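Local coordinates for protein homoserine dehydrogenase (Thermoplasma acidophilum, PDB 3ING) that probably catalyses the NADP-dependent interconversion of aspartate semialdehyde and homoserine, on the route from aspartate to threonine and methionine, at residues S153-D156 with Y157-P161; D275-M278 with S279-M282. All coordinates share one frame; numbering follows the deposited sequence.

Contact 1. Residues S153-D156 with Y157-P161; sequences SVLD and YSILP. With EDO (1,2-ethanediol), chain G.
Tyr157 and Ser158 hang from the carbonyls of the helical turn before them as the short helix 152-157 runs out. Tyr157 N donates to Ser153 O at 2.9 Å, and Ser158 N donates to Val154 O at the same 2.9 Å. Val154 O also receives a weak, bent bond from Ile159 N, after which the chain leaves the helical path. The Asp156 CB methylene lies over one face of the Tyr157 ring, 3.7 Å from its centroid and offset toward the rim, a CH-pi contact between sequence neighbours. With Asp156 CG swung beside its own backbone N (chi1 -73°), the carboxylate reaches an ethanediol, probably from the crystallisation liquor, OD2 accepting from O1 at 2.6 Å and OD1 from O2; OD2 also forms a salt bridge with Arg140. On another flank Leu155 and Ile159 run side by side, Leu155 CD2 meeting Ile159 CD1 at 3.6 Å, and both rest on Ile289 of strand 286-291. Leu160 CD2 packs against Asp156 O. A water links Ser158 OG, at 2.8 Å, weakly to Ser153 O. Ser153 OG is hydrogen-bonded to Ser158 OG of the second subunit, and Ser158 OG to Ser153 OG of that subunit, where the Tyr157 rings also meet. This is the C-terminal turn of helix 152-157, ending against the sheet and at the subunit interface, with Ser153 N hydrogen-bonded to Glu142 of the sodium site.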
loop_
_atom_site.group_PDB
_atom_site.type_symbol
_atom_site.label_atom_id
_atom_site.label_comp_id
_atom_site.label_asym_id
_atom_site.label_seq_id
_atom_site.Cartn_x
_atom_site.Cartn_y
_atom_site.Cartn_z
ATOM N N SER A 153 5.395 -2.942 -2.630
ATOM C CA SER A 153 4.622 -3.645 -1.595
ATOM C C SER A 153 3.107 -3.461 -1.862
ATOM O O SER A 153 2.283 -4.347 -1.564
ATOM C CB SER A 153 5.012 -3.125 -0.221
ATOM O OG SER A 153 4.873 -1.711 -0.031
ATOM N N VAL A 154 2.759 -2.290 -2.418
ATOM C CA VAL A 154 1.355 -1.978 -2.806
ATOM C C VAL A 154 0.939 -2.847 -3.992
ATOM O O VAL A 154 -0.153 -3.450 -4.031
ATOM C CB VAL A 154 1.219 -0.500 -3.142
ATOM C CG1 VAL A 154 -0.155 -0.167 -3.770
ATOM C CG2 VAL A 154 1.508 0.351 -1.873
ATOM N N LEU A 155 1.820 -2.896 -4.976
ATOM C CA LEU A 155 1.571 -3.698 -6.181
ATOM C C LEU A 155 1.529 -5.171 -5.822
ATOM O O LEU A 155 0.708 -5.903 -6.379
ATOM C CB LEU A 155 2.626 -3.424 -7.256
ATOM C CG LEU A 155 2.676 -2.053 -7.933
ATOM C CD1 LEU A 155 3.845 -1.967 -8.833
ATOM C CD2 LEU A 155 1.417 -1.783 -8.706
ATOM N N ASP A 156 2.359 -5.615 -4.868
ATOM C CA ASP A 156 2.379 -7.032 -4.471
ATOM C C ASP A 156 1.220 -7.458 -3.561
ATOM O O ASP A 156 0.769 -8.577 -3.628
ATOM C CB ASP A 156 3.677 -7.391 -3.715
ATOM C CG ASP A 156 4.910 -7.453 -4.616
ATOM O OD1 ASP A 156 4.727 -7.517 -5.833
ATOM O OD2 ASP A 156 6.054 -7.446 -4.090
ATOM N N TYR A 157 0.788 -6.601 -2.645
ATOM C CA TYR A 157 -0.169 -7.053 -1.632
ATOM C C TYR A 157 -1.468 -6.282 -1.482
ATOM O O TYR A 157 -2.305 -6.683 -0.667
ATOM C CB TYR A 157 0.539 -7.058 -0.259
ATOM C CG TYR A 157 1.789 -7.890 -0.265
ATOM C CD1 TYR A 157 1.714 -9.281 -0.334
ATOM C CD2 TYR A 157 3.044 -7.304 -0.274
ATOM C CE1 TYR A 157 2.849 -10.038 -0.388
ATOM C CE2 TYR A 157 4.174 -8.061 -0.335
ATOM C CZ TYR A 157 4.073 -9.427 -0.361
ATOM O OH TYR A 157 5.210 -10.223 -0.410
ATOM N N SER A 158 -1.632 -5.178 -2.213
ATOM C CA SER A 158 -2.827 -4.339 -2.086
ATOM C C SER A 158 -3.769 -4.380 -3.289
ATOM O O SER A 158 -4.943 -4.073 -3.139
ATOM C CB SER A 158 -2.437 -2.885 -1.841
ATOM O OG SER A 158 -1.860 -2.684 -0.555
ATOM N N ILE A 159 -3.281 -4.754 -4.468
ATOM C CA ILE A 159 -4.127 -4.814 -5.684
ATOM C C ILE A 159 -3.974 -6.134 -6.451
ATOM O O ILE A 159 -3.929 -6.185 -7.676
ATOM C CB ILE A 159 -3.845 -3.610 -6.610
ATOM C CG1 ILE A 159 -2.364 -3.598 -7.057
ATOM C CG2 ILE A 159 -4.151 -2.349 -5.911
ATOM C CD1 ILE A 159 -2.063 -2.574 -8.144
ATOM N N LEU A 160 -3.933 -7.230 -5.706
ATOM C CA LEU A 160 -3.791 -8.572 -6.291
ATOM C C LEU A 160 -4.799 -8.936 -7.397
ATOM O O LEU A 160 -4.436 -9.591 -8.361
ATOM C CB LEU A 160 -3.816 -9.649 -5.184
ATOM C CG LEU A 160 -2.556 -9.745 -4.321
ATOM C CD1 LEU A 160 -2.854 -10.493 -3.059
ATOM C CD2 LEU A 160 -1.423 -10.444 -5.163
ATOM N N PRO A 161 -6.062 -8.521 -7.280
ATOM C CA PRO A 161 -6.994 -8.903 -8.329
ATOM C C PRO A 161 -6.819 -8.209 -9.685
ATOM O O PRO A 161 -7.412 -8.643 -10.665
ATOM C CB PRO A 161 -8.348 -8.474 -7.768
ATOM C CG PRO A 161 -8.111 -8.058 -6.406
ATOM C CD PRO A 161 -6.707 -7.733 -6.234
HETATM C C1 EDO G . 9.062 -8.247 -5.596
HETATM O O1 EDO G . 8.280 -7.070 -5.409
HETATM C C2 EDO G . 8.367 -9.195 -6.584
HETATM O O2 EDO G . 6.916 -9.131 -6.574
HETATM O O HOH W 1 0.397 -3.104 1.092
#

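Contact 2. Residues D275-M278 with S279-M282. With EDO (1,2-ethanediol), chain F.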
loop_
_atom_site.group_PDB
_atom_site.type_symbol
_atom_site.label_atom_id
_atom_site.label_comp_id
_atom_site.label_asym_id
_atom_site.label_seq_id
_atom_site.Cartn_x
_atom_site.Cartn_y
_atom_site.Cartn_z
ATOM N N ASP A 275 -4.107 17.642 -11.701
ATOM C CA ASP A 275 -3.380 16.383 -11.770
ATOM C C ASP A 275 -3.006 15.961 -10.360
ATOM O O ASP A 275 -2.527 16.790 -9.609
ATOM C CB ASP A 275 -2.116 16.639 -12.586
ATOM C CG ASP A 275 -1.373 15.368 -12.978
ATOM O OD1 ASP A 275 -1.204 14.455 -12.141
ATOM O OD2 ASP A 275 -0.925 15.322 -14.145
ATOM N N PHE A 276 -3.158 14.690 -9.994
ATOM C CA PHE A 276 -2.761 14.253 -8.635
ATOM C C PHE A 276 -1.310 14.581 -8.345
ATOM O O PHE A 276 -0.935 14.924 -7.233
ATOM C CB PHE A 276 -2.960 12.755 -8.420
ATOM C CG PHE A 276 -2.338 12.240 -7.139
ATOM C CD1 PHE A 276 -2.924 12.519 -5.921
ATOM C CD2 PHE A 276 -1.149 11.530 -7.153
ATOM C CE1 PHE A 276 -2.343 12.119 -4.734
ATOM C CE2 PHE A 276 -0.568 11.110 -5.986
ATOM C CZ PHE A 276 -1.179 11.391 -4.758
ATOM N N LEU A 277 -0.491 14.501 -9.368
ATOM C CA LEU A 277 0.946 14.669 -9.167
ATOM C C LEU A 277 1.297 16.077 -8.735
ATOM O O LEU A 277 2.381 16.317 -8.176
ATOM C CB LEU A 277 1.724 14.260 -10.432
ATOM C CG LEU A 277 1.643 12.787 -10.843
ATOM C CD1 LEU A 277 2.537 12.494 -12.110
ATOM C CD2 LEU A 277 1.989 11.898 -9.627
HETATM N N MSE A 278 0.416 17.023 -9.023
HETATM C CA MSE A 278 0.621 18.382 -8.561
HETATM C C MSE A 278 0.320 18.522 -7.071
HETATM O O MSE A 278 0.638 19.556 -6.500
HETATM C CB MSE A 278 -0.244 19.363 -9.376
HETATM C CG MSE A 278 0.324 19.605 -10.779
HETATM SE SE MSE A 278 2.043 20.534 -10.788
HETATM C CE MSE A 278 1.340 22.136 -10.138
ATOM N N SER A 279 -0.241 17.486 -6.422
ATOM C CA SER A 279 -0.466 17.563 -4.981
ATOM C C SER A 279 0.828 17.247 -4.218
ATOM O O SER A 279 0.907 17.463 -3.022
ATOM C CB SER A 279 -1.546 16.582 -4.497
ATOM O OG SER A 279 -1.067 15.231 -4.465
ATOM N N ILE A 280 1.821 16.710 -4.921
ATOM C CA ILE A 280 3.052 16.294 -4.270
ATOM C C ILE A 280 3.930 17.489 -3.935
ATOM O O ILE A 280 4.291 18.304 -4.803
ATOM C CB ILE A 280 3.797 15.267 -5.109
ATOM C CG1 ILE A 280 2.895 14.056 -5.375
ATOM C CG2 ILE A 280 5.121 14.832 -4.413
ATOM C CD1 ILE A 280 3.462 13.134 -6.512
ATOM N N GLY A 281 4.298 17.568 -2.665
ATOM C CA GLY A 281 5.056 18.697 -2.141
ATOM C C GLY A 281 6.504 18.663 -2.577
ATOM O O GLY A 281 7.011 17.660 -3.100
HETATM N N MSE A 282 7.166 19.790 -2.350
HETATM C CA MSE A 282 8.567 20.007 -2.755
HETATM C C MSE A 282 9.492 18.904 -2.322
HETATM O O MSE A 282 10.423 18.585 -3.039
HETATM C CB MSE A 282 9.076 21.319 -2.133
HETATM C CG MSE A 282 10.537 21.641 -2.445
HETATM SE SE MSE A 282 10.779 21.934 -4.370
HETATM C CE MSE A 282 10.076 23.794 -4.488
HETATM C C1 EDO F . 9.343 16.704 -6.198
HETATM O O1 EDO F . 8.328 17.322 -5.394
HETATM C C2 EDO F . 10.747 17.110 -5.745
HETATM O O2 EDO F . 11.273 16.133 -4.832
HETATM O O HOH W 2 4.235 18.215 -7.528
#
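The hydroxyl of Ser279 is set over one face of the Phe276 ring, with OG 3.3 Å above the ring plane and offset toward the rim, closest to CE1. What holds it there is the carbonyl of Phe276 itself: Ser279 OG donates to Phe276 O at 2.8 Å, in the carbonyl plane, whereas Ser279 N reaches Phe276 O at 2.8 Å from well above that plane. One oxygen is thus gripped by both the amide and the hydroxyl of a single residue. The serine can do this because OG sits between its backbone N and carbonyl carbon (chi1 75°), folded back over the turn. With an alanine in this place Phe276 O keeps only the amide of these two donors, and the Phe276 ring, with no hydroxyl over that face, is likely to be freer to shift. The turn starts as an Asx turn, in which Asp275 OD1 accepts from Leu277 N at 2.9 Å, on the anti side and tilted out of the carboxylate plane, while OD2 forms a salt bridge with Arg168 of strand 164-170. Met278 N returns to Asp275 O, so the backbone coils tightly within the loop joining strands 261-270 and 286-291. Leu277 and Ile280 point the same way, side by side, and meet through Leu277 CD2 and Ile280 CD1 at 3.7 Å; both also touch Ile170 of strand 164-170. The amide of Ile280 makes a weak bond to Leu277 O. A water donates to Leu277 O and Ile280 O, each at 2.7 Å, bridging the turn to the extended chain that follows. The Phe276 side chain packs on Asn298 and Ser300 of strand 296-301 and on Phe276 of the second subunit, while Ser279 lies against the second subunit's Ser279.

How the contacts relate
Both contacts are local and partly buried, and combine apolar packing on the antiparallel sheet with a face on the second subunit, but they occupy different parts of the fold. Contact 1 ends a helix, contact 2 coils within a loop, and their nearest atoms are about 12 Å apart. Strand 164-170 of the antiparallel sheet is common to both: Leu155 and Ile159 reach Val164, and Leu277 and Ile280 reach Ile170. At the dimer interface their chemistry diverges, for 153-161 contributes reciprocal serine hydrogen bonds and a tyrosine ring pair, and 275-282 meets its counterpart by packing. Each also has an aspartate paired with an arginine of its own chain.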